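Long-range contacts in esterase (uncultured bacterium pCosCE1, PDB 7ATL), which hydrolyses carboxylic esters as a family VIII carboxylesterase of beta-lactamase-like fold and also shows promiscuous acyltransferase activity: residues 31-36 and 277-282; 202-207 and 271-276. All coordinates share one frame; numbering follows the deposited sequence.

Interaction 1. Residues 31-36 and 277-282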
# COMPACT_ATOMS: atom_id res chain seq x y z
N LEU A 31 -8.94 4.07 -12.64
CA LEU A 31 -9.12 5.54 -12.76
C LEU A 31 -7.82 6.18 -13.29
O LEU A 31 -6.70 5.81 -12.83
CB LEU A 31 -9.48 6.12 -11.39
CG LEU A 31 -10.70 5.53 -10.68
CD1 LEU A 31 -11.01 6.30 -9.39
CD2 LEU A 31 -11.93 5.53 -11.56
N ILE A 32 -7.93 7.10 -14.25
CA ILE A 32 -6.77 7.87 -14.78
C ILE A 32 -7.13 9.35 -14.78
O ILE A 32 -8.21 9.70 -15.32
CB ILE A 32 -6.34 7.38 -16.17
CG1 ILE A 32 -6.04 5.89 -16.17
CG2 ILE A 32 -5.17 8.21 -16.69
CD1 ILE A 32 -6.32 5.22 -17.48
N ALA A 33 -6.25 10.17 -14.20
CA ALA A 33 -6.31 11.65 -14.20
C ALA A 33 -5.13 12.18 -15.01
O ALA A 33 -4.05 11.54 -14.98
CB ALA A 33 -6.29 12.16 -12.78
N ARG A 34 -5.34 13.26 -15.75
CA ARG A 34 -4.23 14.11 -16.25
C ARG A 34 -4.46 15.54 -15.76
O ARG A 34 -5.61 16.04 -15.87
CB ARG A 34 -4.09 14.05 -17.77
CG ARG A 34 -2.82 14.71 -18.27
CD ARG A 34 -2.80 14.83 -19.77
NE ARG A 34 -2.75 13.49 -20.34
CZ ARG A 34 -3.71 12.90 -21.06
NH1 ARG A 34 -4.85 13.53 -21.33
NH2 ARG A 34 -3.53 11.67 -21.51
N HIS A 35 -3.42 16.14 -15.18
CA HIS A 35 -3.53 17.47 -14.52
C HIS A 35 -4.76 17.51 -13.60
O HIS A 35 -5.38 18.59 -13.50
CB HIS A 35 -3.57 18.57 -15.59
CG HIS A 35 -2.24 18.84 -16.18
ND1 HIS A 35 -1.21 19.45 -15.43
CD2 HIS A 35 -1.76 18.60 -17.42
CE1 HIS A 35 -0.15 19.58 -16.21
NE2 HIS A 35 -0.47 19.07 -17.44
N GLY A 36 -5.11 16.39 -12.94
CA GLY A 36 -6.11 16.36 -11.86
C GLY A 36 -7.50 16.05 -12.35
O GLY A 36 -8.38 15.98 -11.53
N LEU A 277 -5.81 10.65 -2.94
CA LEU A 277 -4.52 10.46 -2.23
C LEU A 277 -3.34 10.64 -3.21
O LEU A 277 -2.37 11.34 -2.88
CB LEU A 277 -4.51 9.06 -1.60
CG LEU A 277 -3.13 8.57 -1.17
CD1 LEU A 277 -2.59 9.47 -0.07
CD2 LEU A 277 -3.19 7.11 -0.71
N VAL A 278 -3.38 9.99 -4.37
CA VAL A 278 -2.24 9.98 -5.32
C VAL A 278 -2.06 11.38 -5.94
O VAL A 278 -0.89 11.83 -6.03
CB VAL A 278 -2.40 8.87 -6.37
CG1 VAL A 278 -1.30 8.92 -7.42
CG2 VAL A 278 -2.46 7.49 -5.73
N GLU A 279 -3.15 12.05 -6.34
CA GLU A 279 -3.09 13.45 -6.85
C GLU A 279 -2.43 14.35 -5.79
O GLU A 279 -1.47 15.07 -6.13
CB GLU A 279 -4.48 13.97 -7.21
CG GLU A 279 -4.83 13.73 -8.67
CD GLU A 279 -3.91 14.47 -9.61
OE1 GLU A 279 -3.99 15.74 -9.61
OE2 GLU A 279 -3.08 13.80 -10.29
N THR A 280 -2.85 14.24 -4.53
CA THR A 280 -2.29 14.99 -3.38
C THR A 280 -0.77 14.75 -3.26
O THR A 280 -0.02 15.73 -3.08
CB THR A 280 -3.00 14.58 -2.09
OG1 THR A 280 -4.40 14.82 -2.28
CG2 THR A 280 -2.51 15.36 -0.89
N LEU A 281 -0.33 13.51 -3.38
CA LEU A 281 1.10 13.14 -3.34
C LEU A 281 1.81 13.74 -4.55
O LEU A 281 2.98 14.08 -4.41
CB LEU A 281 1.24 11.61 -3.29
CG LEU A 281 0.72 10.93 -2.02
CD1 LEU A 281 1.24 9.51 -1.93
CD2 LEU A 281 1.10 11.70 -0.75
N ARG A 282 1.15 13.84 -5.70
CA ARG A 282 1.81 14.29 -6.95
C ARG A 282 2.15 15.79 -6.90
O ARG A 282 3.21 16.15 -7.44
CB ARG A 282 0.93 13.99 -8.17
CG ARG A 282 1.55 14.45 -9.48
CD ARG A 282 0.74 14.04 -10.70
NE ARG A 282 -0.48 14.83 -10.81
CZ ARG A 282 -0.57 16.07 -11.28
NH1 ARG A 282 0.51 16.71 -11.72
NH2 ARG A 282 -1.75 16.66 -11.29
O HOH W 1 -3.34 13.87 -12.80
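E279 and R282, one helical turn apart on helix 271-283, face the turn at H35 and G36 that joins strands 27-34 and 37-44. R282 holds E279 side-on in a salt bridge within the helix. R282 NE donates to E279 OE2 at 2.8 Å from above the carboxylate plane, and R282 NH2 donates to the syn lone pair of E279 OE1 at 2.9 Å. R282 leaves the helix with CG anti to the backbone N (chi1 179°) and bends at chi3 (73°). E279 bends at chi2, which brings its carboxylate against G36. E279 OE1 lies 3.2 Å from G36 CA. R282 NH2 sits 3.8 Å from H35 CA. The polar link to the turn goes through a water. The water accepts from G36 N at 3.1 Å and donates to E279 OE2 at 2.5 Å. OE2 takes a second bond beside that from R282, and S356 OG is a further partner. This concentration of donors would be expected to keep the carboxylate ionised. A33 points its CB toward E279 near the end of its strand. The contact ties the hairpin end to a helix packed on the antiparallel sheet, with R282 also touching Y349 of strand 345-350 and A354.

Interaction 2. Residues 202-207 and 271-276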
# COMPACT_ATOMS: atom_id res chain seq x y z
N LEU A 202 -9.03 15.73 2.95
CA LEU A 202 -9.04 15.32 1.52
C LEU A 202 -10.49 15.06 1.05
O LEU A 202 -10.64 14.74 -0.15
CB LEU A 202 -8.18 14.06 1.34
CG LEU A 202 -6.66 14.26 1.28
CD1 LEU A 202 -5.94 13.00 0.82
CD2 LEU A 202 -6.30 15.41 0.36
N GLY A 203 -11.48 15.16 1.94
CA GLY A 203 -12.91 14.91 1.65
C GLY A 203 -13.20 13.48 1.20
O GLY A 203 -14.18 13.28 0.46
N LEU A 204 -12.45 12.49 1.68
CA LEU A 204 -12.62 11.07 1.26
C LEU A 204 -14.02 10.61 1.66
O LEU A 204 -14.48 10.98 2.74
CB LEU A 204 -11.54 10.21 1.92
CG LEU A 204 -10.07 10.58 1.63
CD1 LEU A 204 -9.15 9.52 2.19
CD2 LEU A 204 -9.81 10.75 0.14
N ARG A 205 -14.69 9.79 0.85
CA ARG A 205 -16.09 9.38 1.13
C ARG A 205 -16.15 8.04 1.87
O ARG A 205 -17.14 7.82 2.60
CB ARG A 205 -16.95 9.34 -0.14
CG ARG A 205 -16.30 8.69 -1.35
CD ARG A 205 -17.26 8.57 -2.53
NE ARG A 205 -16.72 7.69 -3.56
CZ ARG A 205 -17.29 7.48 -4.74
NH1 ARG A 205 -16.74 6.64 -5.61
NH2 ARG A 205 -18.41 8.11 -5.06
N ASN A 206 -15.17 7.14 1.68
CA ASN A 206 -15.39 5.72 2.04
C ASN A 206 -14.08 4.97 2.27
O ASN A 206 -13.89 3.88 1.68
CB ASN A 206 -16.26 5.07 0.96
CG ASN A 206 -16.81 3.73 1.39
OD1 ASN A 206 -16.95 2.85 0.55
ND2 ASN A 206 -17.07 3.58 2.68
N THR A 207 -13.22 5.46 3.16
CA THR A 207 -11.92 4.82 3.42
C THR A 207 -11.65 4.81 4.93
O THR A 207 -11.81 5.86 5.57
CB THR A 207 -10.83 5.51 2.59
OG1 THR A 207 -11.07 5.18 1.21
CG2 THR A 207 -9.43 5.11 3.01
N ALA A 271 -11.60 3.30 -5.10
CA ALA A 271 -10.59 3.78 -6.06
C ALA A 271 -10.54 5.32 -6.04
O ALA A 271 -9.42 5.86 -6.01
CB ALA A 271 -10.93 3.22 -7.42
N ASP A 272 -11.68 6.01 -5.99
CA ASP A 272 -11.72 7.50 -6.06
C ASP A 272 -11.03 8.11 -4.85
O ASP A 272 -10.45 9.21 -5.02
CB ASP A 272 -13.14 8.06 -6.18
CG ASP A 272 -13.64 7.90 -7.60
OD1 ASP A 272 -13.22 8.71 -8.42
OD2 ASP A 272 -14.33 6.91 -7.90
N ASP A 273 -11.13 7.48 -3.68
CA ASP A 273 -10.43 7.97 -2.46
C ASP A 273 -8.94 7.79 -2.72
O ASP A 273 -8.20 8.72 -2.48
CB ASP A 273 -10.95 7.32 -1.17
CG ASP A 273 -12.28 7.85 -0.62
OD1 ASP A 273 -12.75 8.94 -1.03
OD2 ASP A 273 -12.84 7.16 0.25
N VAL A 274 -8.51 6.69 -3.33
CA VAL A 274 -7.06 6.45 -3.61
C VAL A 274 -6.56 7.48 -4.62
O VAL A 274 -5.40 7.92 -4.50
CB VAL A 274 -6.83 5.00 -4.09
CG1 VAL A 274 -5.40 4.74 -4.53
CG2 VAL A 274 -7.26 4.00 -3.02
N LEU A 275 -7.38 7.86 -5.59
CA LEU A 275 -6.97 8.82 -6.64
C LEU A 275 -6.77 10.19 -6.01
O LEU A 275 -5.81 10.88 -6.42
CB LEU A 275 -8.03 8.89 -7.75
CG LEU A 275 -7.68 9.86 -8.87
CD1 LEU A 275 -6.30 9.59 -9.44
CD2 LEU A 275 -8.71 9.79 -9.98
N GLN A 276 -7.63 10.58 -5.05
CA GLN A 276 -7.49 11.82 -4.25
C GLN A 276 -6.12 11.78 -3.58
O GLN A 276 -5.38 12.77 -3.66
CB GLN A 276 -8.56 11.94 -3.16
CG GLN A 276 -9.89 12.51 -3.62
CD GLN A 276 -9.65 13.79 -4.38
OE1 GLN A 276 -9.09 14.77 -3.86
NE2 GLN A 276 -10.00 13.76 -5.66
O HOH W 2 -14.67 5.01 -6.04
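D273, near the start of helix 271-283 in this beta-lactamase-like fold, holds the 202-207 loop with its carboxylate. The loop begins in the Schellman motif that ends helix 190-199, with G203, of positive phi, as its C-prime residue. Three donors from successive residues hold the carboxylate. R205 N gives a bond of 2.8 Å to the syn lone pair of D273 OD1 (155° at the hydrogen). N206 N reaches the syn lone pair of D273 OD2 at 2.7 Å. T207 OG1 donates to the anti lone pair of D273 OD2 at 2.8 Å. This grip should fix the carboxylate's rotation and favour its charged form. L204 crosses D273 obliquely, its CB against D273 OD1. L204 CD2 packs on Q276 CB at 3.7 Å, one turn further along the helix. Further out, R205, extended from CG to NE, reaches D272. R205 NH1 makes a salt bridge to D272 OD2 at 3.3 Å, with the guanidinium and carboxylate planes 85° apart. D270 and R57 position this pair: D270 OD2 binds R205 NE, and R57 NH2 binds D272 OD1. One water, in the guanidinium plane, accepts from R205 NH1 at 2.7 Å and donates to D272 OD2 at 2.7 Å.

How the interactions relate
Both contacts use helix 271-283, interaction 2 its first half and interaction 1 its second. Their centres are about 11 Å apart. Along the chain, 202-207 and 271-276 lie inside the loop closed by 31-36 and 277-282. The two sites also touch directly. T280 OG1 is 3.3 Å from L202 CD2, and L31 CD1 is 3.4 Å from D272 OD1. The helix therefore has the sheet on one flank and the 202-207 loop on another. Helix 67-80 adjoins both contacts, through L277 on P69 and D273 on Y70. S65, just before this helix, and K68, in its first turn, form an SxxK pattern consistent with the catalytic serine and lysine of family VIII esterases.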